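Local structure of peroxisomal catalase A (Saccharomyces cerevisiae, 1A4E) at residues Q314-P319 with P351-I356; H201-S206 with Q335-S340. The protein catalyses the heme-dependent breakdown of hydrogen peroxide to water and oxygen, probably protecting the cell from peroxide made by peroxisomal oxidases. All coordinates share one frame; numbering follows the deposited sequence.

Interaction 1: residues Q314-P319 with P351-I356. With HEM (protoporphyrin IX containing Fe), chain I.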
ATOM      1  N   GLN B 314      10.981   3.590 -11.978  1.00 23.09           N
ATOM      2  CA  GLN B 314      10.886   2.343 -11.242  1.00 23.52           C
ATOM      3  C   GLN B 314      12.231   1.694 -10.910  1.00 23.67           C
ATOM      4  O   GLN B 314      12.278   0.646 -10.257  1.00 24.07           O
ATOM      5  CB  GLN B 314      10.045   1.355 -12.027  1.00 23.24           C
ATOM      6  CG  GLN B 314       8.571   1.710 -11.996  1.00 24.14           C
ATOM      7  CD  GLN B 314       7.676   0.550 -12.395  1.00 28.64           C
ATOM      8  OE1 GLN B 314       6.729   0.199 -11.688  1.00 29.83           O
ATOM      9  NE2 GLN B 314       7.948  -0.086 -13.531  1.00 25.08           N
ATOM     10  N   ALA B 315      13.346   2.308 -11.332  1.00 21.29           N
ATOM     11  CA  ALA B 315      14.670   1.765 -11.081  1.00 19.76           C
ATOM     12  C   ALA B 315      15.033   1.871  -9.610  1.00 21.22           C
ATOM     13  O   ALA B 315      14.796   2.886  -8.957  1.00 21.96           O
ATOM     14  CB  ALA B 315      15.699   2.524 -11.889  1.00 20.76           C
ATOM     15  N   ALA B 316      15.599   0.780  -9.101  1.00 20.20           N
ATOM     16  CA  ALA B 316      15.978   0.664  -7.704  1.00 20.37           C
ATOM     17  C   ALA B 316      17.472   0.421  -7.579  1.00 21.11           C
ATOM     18  O   ALA B 316      17.991  -0.568  -8.085  1.00 20.98           O
ATOM     19  CB  ALA B 316      15.255  -0.498  -7.062  1.00 17.01           C
ATOM     20  N   PHE B 317      18.159   1.326  -6.886  1.00 22.60           N
ATOM     21  CA  PHE B 317      19.606   1.276  -6.687  1.00 23.31           C
ATOM     22  C   PHE B 317      19.902   1.174  -5.197  1.00 25.22           C
ATOM     23  O   PHE B 317      19.309   1.904  -4.399  1.00 25.17           O
ATOM     24  CB  PHE B 317      20.282   2.535  -7.210  1.00 20.30           C
ATOM     25  CG  PHE B 317      20.101   2.795  -8.695  1.00 21.13           C
ATOM     26  CD1 PHE B 317      21.010   2.270  -9.616  1.00 20.68           C
ATOM     27  CD2 PHE B 317      19.024   3.562  -9.138  1.00 22.35           C
ATOM     28  CE1 PHE B 317      20.836   2.513 -10.978  1.00 21.85           C
ATOM     29  CE2 PHE B 317      18.859   3.798 -10.503  1.00 23.09           C
ATOM     30  CZ  PHE B 317      19.762   3.276 -11.423  1.00 23.72           C
ATOM     31  N   ALA B 318      20.818   0.274  -4.811  1.00 24.86           N
ATOM     32  CA  ALA B 318      21.158   0.035  -3.411  1.00 23.60           C
ATOM     33  C   ALA B 318      22.623  -0.353  -3.235  1.00 22.94           C
ATOM     34  O   ALA B 318      23.118  -1.198  -3.987  1.00 24.63           O
ATOM     35  CB  ALA B 318      20.301  -1.093  -2.850  1.00 18.38           C
ATOM     36  N   PRO B 319      23.370   0.202  -2.267  1.00 21.91           N
ATOM     37  CA  PRO B 319      24.731  -0.206  -1.935  1.00 22.28           C
ATOM     38  C   PRO B 319      24.855  -1.667  -1.516  1.00 23.39           C
ATOM     39  O   PRO B 319      25.915  -2.280  -1.641  1.00 23.14           O
ATOM     40  CB  PRO B 319      25.142   0.756  -0.850  1.00 22.64           C
ATOM     41  CG  PRO B 319      24.303   1.969  -1.123  1.00 20.55           C
ATOM     42  CD  PRO B 319      22.970   1.344  -1.457  1.00 20.77           C
ATOM     43  N   PRO B 351       7.084  -5.088  -2.426  1.00 26.11           N
ATOM     44  CA  PRO B 351       7.830  -6.265  -1.956  1.00 25.22           C
ATOM     45  C   PRO B 351       8.607  -7.031  -3.018  1.00 26.33           C
ATOM     46  O   PRO B 351       9.656  -7.624  -2.759  1.00 28.27           O
ATOM     47  CB  PRO B 351       6.778  -7.127  -1.299  1.00 25.33           C
ATOM     48  CG  PRO B 351       5.784  -6.113  -0.797  1.00 24.54           C
ATOM     49  CD  PRO B 351       5.701  -5.133  -1.948  1.00 24.45           C
ATOM     50  N   ASN B 352       8.046  -7.028  -4.229  1.00 23.29           N
ATOM     51  CA  ASN B 352       8.646  -7.701  -5.363  1.00 23.46           C
ATOM     52  C   ASN B 352       9.245  -6.758  -6.400  1.00 23.55           C
ATOM     53  O   ASN B 352       9.229  -7.065  -7.596  1.00 21.79           O
ATOM     54  CB  ASN B 352       7.581  -8.599  -5.999  1.00 23.12           C
ATOM     55  CG  ASN B 352       7.306  -9.822  -5.145  1.00 25.60           C
ATOM     56  OD1 ASN B 352       8.239 -10.484  -4.709  1.00 22.49           O
ATOM     57  ND2 ASN B 352       6.054 -10.174  -4.867  1.00 23.97           N
ATOM     58  N   PHE B 353       9.808  -5.624  -5.938  1.00 21.53           N
ATOM     59  CA  PHE B 353      10.445  -4.627  -6.802  1.00 20.89           C
ATOM     60  C   PHE B 353      11.518  -5.207  -7.715  1.00 21.54           C
ATOM     61  O   PHE B 353      11.713  -4.729  -8.828  1.00 22.76           O
ATOM     62  CB  PHE B 353      11.079  -3.508  -5.960  1.00 19.75           C
ATOM     63  CG  PHE B 353      12.239  -3.922  -5.063  1.00 22.75           C
ATOM     64  CD1 PHE B 353      11.989  -4.425  -3.779  1.00 23.48           C
ATOM     65  CD2 PHE B 353      13.561  -3.814  -5.522  1.00 21.01           C
ATOM     66  CE1 PHE B 353      13.055  -4.812  -2.963  1.00 21.40           C
ATOM     67  CE2 PHE B 353      14.618  -4.205  -4.698  1.00 19.67           C
ATOM     68  CZ  PHE B 353      14.370  -4.706  -3.420  1.00 21.35           C
ATOM     69  N   HIS B 354      12.202  -6.264  -7.244  1.00 22.97           N
ATOM     70  CA  HIS B 354      13.249  -6.939  -8.002  1.00 24.08           C
ATOM     71  C   HIS B 354      12.745  -7.690  -9.223  1.00 24.84           C
ATOM     72  O   HIS B 354      13.534  -8.145 -10.045  1.00 27.05           O
ATOM     73  CB  HIS B 354      14.005  -7.910  -7.096  1.00 22.46           C
ATOM     74  CG  HIS B 354      13.133  -8.929  -6.378  1.00 24.35           C
ATOM     75  ND1 HIS B 354      12.261  -8.702  -5.400  1.00 23.39           N
ATOM     76  CD2 HIS B 354      13.138 -10.281  -6.644  1.00 24.36           C
ATOM     77  CE1 HIS B 354      11.742  -9.858  -5.064  1.00 23.75           C
ATOM     78  NE2 HIS B 354      12.277 -10.798  -5.815  1.00 25.42           N
ATOM     79  N   GLN B 355      11.420  -7.822  -9.341  1.00 26.30           N
ATOM     80  CA  GLN B 355      10.800  -8.435 -10.504  1.00 26.22           C
ATOM     81  C   GLN B 355      10.480  -7.425 -11.599  1.00 24.80           C
ATOM     82  O   GLN B 355      10.151  -7.829 -12.715  1.00 26.30           O
ATOM     83  CB  GLN B 355       9.527  -9.162 -10.090  1.00 26.83           C
ATOM     84  CG  GLN B 355       9.849 -10.360  -9.207  1.00 25.64           C
ATOM     85  CD  GLN B 355       8.691 -11.321  -9.043  1.00 27.42           C
ATOM     86  OE1 GLN B 355       7.774 -11.369  -9.863  1.00 31.09           O
ATOM     87  NE2 GLN B 355       8.721 -12.129  -7.985  1.00 23.12           N
ATOM     88  N   ILE B 356      10.576  -6.112 -11.307  1.00 22.25           N
ATOM     89  CA  ILE B 356      10.420  -5.061 -12.315  1.00 21.33           C
ATOM     90  C   ILE B 356      11.611  -5.209 -13.267  1.00 24.29           C
ATOM     91  O   ILE B 356      12.736  -5.316 -12.769  1.00 22.87           O
ATOM     92  CB  ILE B 356      10.433  -3.654 -11.658  1.00 17.68           C
ATOM     93  CG1 ILE B 356       9.272  -3.496 -10.691  1.00 16.33           C
ATOM     94  CG2 ILE B 356      10.332  -2.592 -12.741  1.00 18.53           C
ATOM     95  CD1 ILE B 356       9.267  -2.160  -9.929  1.00 13.30           C
TER
HETATM   96  CHA HEM I 503      19.118   7.907  -2.793  1.00 19.73           C
HETATM   97  CHB HEM I 503      19.428   7.013   1.910  1.00 23.08           C
HETATM   98  CHC HEM I 503      23.855   8.833   1.940  1.00 22.82           C
HETATM   99  CHD HEM I 503      23.866   8.728  -2.869  1.00 22.32           C
HETATM  100  C1A HEM I 503      18.760   7.657  -1.480  1.00 21.81           C
HETATM  101  C2A HEM I 503      17.505   7.046  -1.087  1.00 23.86           C
HETATM  102  C3A HEM I 503      17.625   6.712   0.221  1.00 24.23           C
HETATM  103  C4A HEM I 503      18.936   7.152   0.634  1.00 24.64           C
HETATM  104  CMA HEM I 503      16.632   5.952   1.088  1.00 18.86           C
HETATM  105  CAA HEM I 503      16.322   6.761  -1.994  1.00 21.71           C
HETATM  106  CBA HEM I 503      16.325   5.292  -2.356  1.00 26.71           C
HETATM  107  CGA HEM I 503      15.182   4.851  -3.243  1.00 25.96           C
HETATM  108  O1A HEM I 503      14.022   5.150  -2.968  1.00 23.24           O
HETATM  109  O2A HEM I 503      15.470   4.178  -4.219  1.00 25.56           O
HETATM  110  C1B HEM I 503      20.680   7.408   2.324  1.00 24.72           C
HETATM  111  C2B HEM I 503      21.127   7.350   3.695  1.00 24.26           C
HETATM  112  C3B HEM I 503      22.355   7.968   3.738  1.00 25.35           C
HETATM  113  C4B HEM I 503      22.633   8.363   2.365  1.00 22.07           C
HETATM  114  CMB HEM I 503      20.306   6.725   4.818  1.00 21.13           C
HETATM  115  CAB HEM I 503      23.212   8.218   4.818  1.00 24.06           C
HETATM  116  CBB HEM I 503      23.149   7.649   6.174  1.00 19.20           C
HETATM  117  C1C HEM I 503      24.262   8.939   0.625  1.00 23.54           C
HETATM  118  C2C HEM I 503      25.638   9.128   0.224  1.00 25.62           C
HETATM  119  C3C HEM I 503      25.665   9.033  -1.137  1.00 24.85           C
HETATM  120  C4C HEM I 503      24.295   8.800  -1.553  1.00 24.42           C
HETATM  121  CMC HEM I 503      26.805   9.330   1.188  1.00 22.45           C
HETATM  122  CAC HEM I 503      26.766   9.082  -1.979  1.00 21.23           C
HETATM  123  CBC HEM I 503      27.877   8.159  -1.888  1.00 21.98           C
HETATM  124  C1D HEM I 503      22.561   8.515  -3.272  1.00 20.59           C
HETATM  125  C2D HEM I 503      22.127   8.471  -4.645  1.00 20.58           C
HETATM  126  C3D HEM I 503      20.792   8.270  -4.615  1.00 21.91           C
HETATM  127  C4D HEM I 503      20.406   8.178  -3.232  1.00 20.82           C
HETATM  128  CMD HEM I 503      22.994   8.597  -5.890  1.00 18.73           C
HETATM  129  CAD HEM I 503      19.861   8.210  -5.810  1.00 19.85           C
HETATM  130  CBD HEM I 503      19.675   6.830  -6.397  1.00 19.80           C
HETATM  131  CGD HEM I 503      18.779   6.901  -7.620  1.00 25.52           C
HETATM  132  O1D HEM I 503      19.134   7.574  -8.578  1.00 28.56           O
HETATM  133  O2D HEM I 503      17.713   6.299  -7.624  1.00 25.20           O
HETATM  134  NA  HEM I 503      19.645   7.693  -0.418  1.00 23.44           N
HETATM  135  NB  HEM I 503      21.614   8.004   1.508  1.00 23.35           N
HETATM  136  NC  HEM I 503      23.451   8.693  -0.462  1.00 24.80           N
HETATM  137  ND  HEM I 503      21.502   8.319  -2.406  1.00 20.60           N
HETATM  138 FE   HEM I 503      21.541   8.219  -0.446  1.00 20.84          FE
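Gln314 and Ala316, in the loop that runs past the heme between helix 308-313 and strand 326-328, pack against Phe353 in the short 3-10 turn 353-355 and Ile356 just after it, beyond the heme-ligand helix 332-348. That turn closes through Gln355 N to Asn352 O and Ile356 N to Phe353 O. Gln314 lies across Ile356 at about a right angle, its chain extended beyond CG. The amide NE2 of Gln314 rests 3.5 Å from Ile356 CG2, and the aliphatic CB of Gln314 is 4.0 Å from the same methyl. With CG1 of Ile356 opposite the carbonyl carbon (chi1 -62°), the branch methyl CG2 and the end CD1 both come up to the glutamine. Met376 of the second subunit covers both side chains. Farther along, Ala316 CB meets Phe353 CD2 at 4.0 Å; a small residue suits this spot, since His345 and Leu349 also press on it. On the other side of the extended loop, Phe317 CD2 approaches the heme propionate oxygen O2D at 3.4 Å. No hydrogen bond joins the two segments directly, although Asn359 braces the loop by binding Gln314 O and Ala316 N. The contact is therefore held by van der Waals packing, while the amide of Gln314 spends its polarity at the subunit interface, where NE2 donates to Asn377 O of the second subunit.

Interaction 2: residues H201-S206 with Q335-S340. With HEM (protoporphyrin IX containing Fe), chain I.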
ATOM      1  N   HIS B 201      32.655   6.849  -0.015  1.00 24.17           N
ATOM      2  CA  HIS B 201      33.110   5.927   0.996  1.00 23.48           C
ATOM      3  C   HIS B 201      34.275   5.078   0.505  1.00 24.38           C
ATOM      4  O   HIS B 201      34.572   4.928  -0.680  1.00 23.02           O
ATOM      5  CB  HIS B 201      32.005   4.966   1.398  1.00 24.22           C
ATOM      6  CG  HIS B 201      30.661   5.585   1.717  1.00 24.07           C
ATOM      7  ND1 HIS B 201      30.252   6.193   2.815  1.00 24.58           N
ATOM      8  CD2 HIS B 201      29.610   5.570   0.839  1.00 24.38           C
ATOM      9  CE1 HIS B 201      29.005   6.544   2.642  1.00 28.05           C
ATOM     10  NE2 HIS B 201      28.626   6.166   1.452  1.00 26.57           N
ATOM     11  N   THR B 202      34.915   4.492   1.510  1.00 25.41           N
ATOM     12  CA  THR B 202      35.939   3.494   1.314  1.00 24.54           C
ATOM     13  C   THR B 202      35.177   2.174   1.210  1.00 25.93           C
ATOM     14  O   THR B 202      34.265   1.895   1.993  1.00 24.60           O
ATOM     15  CB  THR B 202      36.891   3.490   2.532  1.00 24.70           C
ATOM     16  OG1 THR B 202      37.605   4.720   2.527  1.00 26.86           O
ATOM     17  CG2 THR B 202      37.861   2.336   2.502  1.00 24.41           C
ATOM     18  N   TYR B 203      35.501   1.379   0.194  1.00 25.88           N
ATOM     19  CA  TYR B 203      34.950   0.044   0.062  1.00 26.46           C
ATOM     20  C   TYR B 203      36.092  -0.945   0.238  1.00 27.41           C
ATOM     21  O   TYR B 203      37.252  -0.551   0.318  1.00 30.68           O
ATOM     22  CB  TYR B 203      34.315  -0.116  -1.312  1.00 26.33           C
ATOM     23  CG  TYR B 203      32.963   0.587  -1.433  1.00 29.24           C
ATOM     24  CD1 TYR B 203      32.870   1.978  -1.615  1.00 25.64           C
ATOM     25  CD2 TYR B 203      31.801  -0.189  -1.380  1.00 28.80           C
ATOM     26  CE1 TYR B 203      31.619   2.584  -1.742  1.00 25.76           C
ATOM     27  CE2 TYR B 203      30.549   0.412  -1.507  1.00 26.36           C
ATOM     28  CZ  TYR B 203      30.465   1.792  -1.683  1.00 28.34           C
ATOM     29  OH  TYR B 203      29.218   2.374  -1.804  1.00 25.86           O
ATOM     30  N   LYS B 204      35.806  -2.241   0.369  1.00 26.26           N
ATOM     31  CA  LYS B 204      36.847  -3.243   0.482  1.00 26.10           C
ATOM     32  C   LYS B 204      36.732  -4.196  -0.686  1.00 27.59           C
ATOM     33  O   LYS B 204      35.727  -4.886  -0.821  1.00 31.10           O
ATOM     34  CB  LYS B 204      36.721  -4.026   1.790  1.00 23.51           C
ATOM     35  CG  LYS B 204      37.097  -3.169   3.000  1.00 27.40           C
ATOM     36  CD  LYS B 204      37.111  -3.986   4.282  1.00 28.85           C
ATOM     37  CE  LYS B 204      35.708  -4.368   4.729  1.00 29.31           C
ATOM     38  NZ  LYS B 204      35.746  -5.239   5.890  1.00 22.97           N
ATOM     39  N   TRP B 205      37.714  -4.191  -1.593  1.00 28.14           N
ATOM     40  CA  TRP B 205      37.723  -5.121  -2.710  1.00 27.24           C
ATOM     41  C   TRP B 205      38.776  -6.190  -2.464  1.00 29.92           C
ATOM     42  O   TRP B 205      39.847  -5.910  -1.925  1.00 32.29           O
ATOM     43  CB  TRP B 205      38.026  -4.386  -4.024  1.00 25.56           C
ATOM     44  CG  TRP B 205      36.947  -3.420  -4.533  1.00 26.82           C
ATOM     45  CD1 TRP B 205      35.810  -3.124  -3.812  1.00 25.30           C
ATOM     46  CD2 TRP B 205      36.984  -2.738  -5.726  1.00 23.77           C
ATOM     47  NE1 TRP B 205      35.140  -2.261  -4.528  1.00 25.32           N
ATOM     48  CE2 TRP B 205      35.792  -1.998  -5.671  1.00 22.89           C
ATOM     49  CE3 TRP B 205      37.832  -2.628  -6.828  1.00 19.33           C
ATOM     50  CZ2 TRP B 205      35.425  -1.146  -6.714  1.00 20.55           C
ATOM     51  CZ3 TRP B 205      37.463  -1.769  -7.871  1.00 25.03           C
ATOM     52  CH2 TRP B 205      36.271  -1.034  -7.820  1.00 22.61           C
ATOM     53  N   SER B 206      38.475  -7.441  -2.826  1.00 30.26           N
ATOM     54  CA  SER B 206      39.378  -8.563  -2.602  1.00 26.73           C
ATOM     55  C   SER B 206      39.680  -9.308  -3.882  1.00 27.38           C
ATOM     56  O   SER B 206      38.810  -9.394  -4.749  1.00 27.43           O
ATOM     57  CB  SER B 206      38.777  -9.562  -1.640  1.00 23.98           C
ATOM     58  OG  SER B 206      38.496  -8.952  -0.402  1.00 25.59           O
ATOM     59  N   GLN B 335      27.411   1.834   6.196  1.00 22.47           N
ATOM     60  CA  GLN B 335      26.796   0.751   6.946  1.00 22.69           C
ATOM     61  C   GLN B 335      25.283   0.936   7.050  1.00 22.73           C
ATOM     62  O   GLN B 335      24.538  -0.014   6.804  1.00 25.23           O
ATOM     63  CB  GLN B 335      27.402   0.695   8.340  1.00 22.84           C
ATOM     64  CG  GLN B 335      28.841   0.219   8.400  1.00 21.72           C
ATOM     65  CD  GLN B 335      29.005  -1.284   8.380  1.00 23.88           C
ATOM     66  OE1 GLN B 335      28.529  -1.969   9.274  1.00 23.20           O
ATOM     67  NE2 GLN B 335      29.682  -1.843   7.385  1.00 24.38           N
ATOM     68  N   ALA B 336      24.806   2.148   7.371  1.00 20.50           N
ATOM     69  CA  ALA B 336      23.375   2.426   7.433  1.00 20.98           C
ATOM     70  C   ALA B 336      22.682   2.358   6.071  1.00 22.66           C
ATOM     71  O   ALA B 336      21.521   1.949   5.978  1.00 20.71           O
ATOM     72  CB  ALA B 336      23.137   3.805   7.993  1.00 18.47           C
ATOM     73  N   ARG B 337      23.421   2.745   5.016  1.00 22.71           N
ATOM     74  CA  ARG B 337      22.942   2.712   3.640  1.00 21.34           C
ATOM     75  C   ARG B 337      22.724   1.296   3.145  1.00 24.10           C
ATOM     76  O   ARG B 337      21.946   1.076   2.216  1.00 28.65           O
ATOM     77  CB  ARG B 337      23.925   3.381   2.697  1.00 20.17           C
ATOM     78  CG  ARG B 337      24.052   4.870   2.919  1.00 18.67           C
ATOM     79  CD  ARG B 337      25.115   5.437   2.000  1.00 22.10           C
ATOM     80  NE  ARG B 337      24.605   5.633   0.655  1.00 22.81           N
ATOM     81  CZ  ARG B 337      25.356   5.487  -0.439  1.00 21.58           C
ATOM     82  NH1 ARG B 337      26.635   5.151  -0.383  1.00 20.72           N
ATOM     83  NH2 ARG B 337      24.806   5.678  -1.630  1.00 22.54           N
ATOM     84  N   LEU B 338      23.415   0.325   3.752  1.00 24.51           N
ATOM     85  CA  LEU B 338      23.228  -1.083   3.436  1.00 24.82           C
ATOM     86  C   LEU B 338      21.817  -1.547   3.809  1.00 26.93           C
ATOM     87  O   LEU B 338      21.317  -2.504   3.218  1.00 29.62           O
ATOM     88  CB  LEU B 338      24.269  -1.876   4.194  1.00 24.05           C
ATOM     89  CG  LEU B 338      25.448  -2.548   3.503  1.00 27.39           C
ATOM     90  CD1 LEU B 338      25.883  -1.868   2.220  1.00 23.07           C
ATOM     91  CD2 LEU B 338      26.546  -2.557   4.537  1.00 24.88           C
ATOM     92  N   PHE B 339      21.173  -0.859   4.772  1.00 24.27           N
ATOM     93  CA  PHE B 339      19.799  -1.120   5.166  1.00 23.70           C
ATOM     94  C   PHE B 339      18.815  -0.250   4.394  1.00 23.68           C
ATOM     95  O   PHE B 339      17.875  -0.754   3.794  1.00 24.17           O
ATOM     96  CB  PHE B 339      19.585  -0.850   6.670  1.00 24.45           C
ATOM     97  CG  PHE B 339      18.114  -0.775   7.087  1.00 23.91           C
ATOM     98  CD1 PHE B 339      17.314  -1.925   7.087  1.00 26.42           C
ATOM     99  CD2 PHE B 339      17.553   0.459   7.424  1.00 24.30           C
ATOM    100  CE1 PHE B 339      15.962  -1.833   7.416  1.00 25.79           C
ATOM    101  CE2 PHE B 339      16.199   0.541   7.751  1.00 28.88           C
ATOM    102  CZ  PHE B 339      15.405  -0.604   7.746  1.00 27.47           C
ATOM    103  N   SER B 340      19.029   1.065   4.440  1.00 24.46           N
ATOM    104  CA  SER B 340      18.065   2.036   3.948  1.00 26.93           C
ATOM    105  C   SER B 340      17.504   1.965   2.550  1.00 26.30           C
ATOM    106  O   SER B 340      16.313   2.223   2.383  1.00 28.97           O
ATOM    107  CB  SER B 340      18.623   3.431   4.109  1.00 27.40           C
ATOM    108  OG  SER B 340      18.613   3.754   5.483  1.00 33.75           O
TER
HETATM  109  CHA HEM I 503      19.118   7.907  -2.793  1.00 19.73           C
HETATM  110  CHB HEM I 503      19.428   7.013   1.910  1.00 23.08           C
HETATM  111  CHC HEM I 503      23.855   8.833   1.940  1.00 22.82           C
HETATM  112  CHD HEM I 503      23.866   8.728  -2.869  1.00 22.32           C
HETATM  113  C1A HEM I 503      18.760   7.657  -1.480  1.00 21.81           C
HETATM  114  C2A HEM I 503      17.505   7.046  -1.087  1.00 23.86           C
HETATM  115  C3A HEM I 503      17.625   6.712   0.221  1.00 24.23           C
HETATM  116  C4A HEM I 503      18.936   7.152   0.634  1.00 24.64           C
HETATM  117  CMA HEM I 503      16.632   5.952   1.088  1.00 18.86           C
HETATM  118  CAA HEM I 503      16.322   6.761  -1.994  1.00 21.71           C
HETATM  119  CBA HEM I 503      16.325   5.292  -2.356  1.00 26.71           C
HETATM  120  CGA HEM I 503      15.182   4.851  -3.243  1.00 25.96           C
HETATM  121  O1A HEM I 503      14.022   5.150  -2.968  1.00 23.24           O
HETATM  122  O2A HEM I 503      15.470   4.178  -4.219  1.00 25.56           O
HETATM  123  C1B HEM I 503      20.680   7.408   2.324  1.00 24.72           C
HETATM  124  C2B HEM I 503      21.127   7.350   3.695  1.00 24.26           C
HETATM  125  C3B HEM I 503      22.355   7.968   3.738  1.00 25.35           C
HETATM  126  C4B HEM I 503      22.633   8.363   2.365  1.00 22.07           C
HETATM  127  CMB HEM I 503      20.306   6.725   4.818  1.00 21.13           C
HETATM  128  CAB HEM I 503      23.212   8.218   4.818  1.00 24.06           C
HETATM  129  CBB HEM I 503      23.149   7.649   6.174  1.00 19.20           C
HETATM  130  C1C HEM I 503      24.262   8.939   0.625  1.00 23.54           C
HETATM  131  C2C HEM I 503      25.638   9.128   0.224  1.00 25.62           C
HETATM  132  C3C HEM I 503      25.665   9.033  -1.137  1.00 24.85           C
HETATM  133  C4C HEM I 503      24.295   8.800  -1.553  1.00 24.42           C
HETATM  134  CMC HEM I 503      26.805   9.330   1.188  1.00 22.45           C
HETATM  135  CAC HEM I 503      26.766   9.082  -1.979  1.00 21.23           C
HETATM  136  CBC HEM I 503      27.877   8.159  -1.888  1.00 21.98           C
HETATM  137  C1D HEM I 503      22.561   8.515  -3.272  1.00 20.59           C
HETATM  138  C2D HEM I 503      22.127   8.471  -4.645  1.00 20.58           C
HETATM  139  C3D HEM I 503      20.792   8.270  -4.615  1.00 21.91           C
HETATM  140  C4D HEM I 503      20.406   8.178  -3.232  1.00 20.82           C
HETATM  141  CMD HEM I 503      22.994   8.597  -5.890  1.00 18.73           C
HETATM  142  CAD HEM I 503      19.861   8.210  -5.810  1.00 19.85           C
HETATM  143  CBD HEM I 503      19.675   6.830  -6.397  1.00 19.80           C
HETATM  144  CGD HEM I 503      18.779   6.901  -7.620  1.00 25.52           C
HETATM  145  O1D HEM I 503      19.134   7.574  -8.578  1.00 28.56           O
HETATM  146  O2D HEM I 503      17.713   6.299  -7.624  1.00 25.20           O
HETATM  147  NA  HEM I 503      19.645   7.693  -0.418  1.00 23.44           N
HETATM  148  NB  HEM I 503      21.614   8.004   1.508  1.00 23.35           N
HETATM  149  NC  HEM I 503      23.451   8.693  -0.462  1.00 24.80           N
HETATM  150  ND  HEM I 503      21.502   8.319  -2.406  1.00 20.60           N
HETATM  151 FE   HEM I 503      21.541   8.219  -0.446  1.00 20.84          FE
HETATM  152  O   HOH W   1      28.817   4.957  -2.471  1.00 22.67           O
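His201 meets Arg337, which projects from the proximal helix 332-348, the helix that also carries the heme ligand Tyr341. Ahead of the arginine, Gln335 uses its amide to tie the helix outward, to Ser329 O of its own chain and Leu31 N of the fourth subunit, and the small Ala336 fits against Leu42 of that subunit. Arg337 then reaches back along the porphyrin. A bend at chi3 (80°) lays one face of its guanidinium on the proximal face of the ring: NE of Arg337 is 3.3 Å from heme C1C and NH2 of Arg337 is 3.2 Å from C4C. NH1 turns to the strand side and donates to His201 NE2 at 2.9 Å, near the plane of the imidazole, but the bond is weak, its N-H...N angle being 128°. The two flat groups are tilted only 25° apart. The imidazole is fixed from behind by ND1 bonding to Asp331, and its NE2 lies 3.7 Å from the heme methyl CMC. A water in the guanidinium plane extends the link, accepting from Arg337 NH1 at 3.0 Å and from Tyr203 OH at 2.7 Å. One turn later, Ser340, short enough to fit beside the porphyrin edge, places OG 3.5 Å from heme CMB. NH2 of the arginine also bonds Tyr341 OH and Val127 O. Replacing Arg337 by alanine would take away the guanidinium, which is likely to leave Tyr341 OH, His201 NE2 and the water without this donor and to open a gap against the porphyrin. NH2 thus puts a positively charged donor at the oxygen that ligates the iron, with the water and, more weakly, the histidine helping to hold the guanidinium.

The segments of the two interactions alternate along the chain, and helix 332-348 joins them: it carries 335-340 and leads into 351-356. Their centres lie about 18 Å apart, yet they touch where Pro319 CG packs 3.7 Å from Arg337 CZ. The proline thus backs the guanidinium on the side opposite the heme, completing a sandwich. Both contacts reach the heme, interaction 1 through Phe317 beside a propionate and interaction 2 through Arg337 on the proximal face of the ring. They differ in closeness to the iron ligand Tyr341: the side chain of Arg337 is about 3 Å from it at nearest atoms, that of Ala316 about 8 Å. Both also touch the second subunit, so each lies at a subunit interface as well as at the heme pocket.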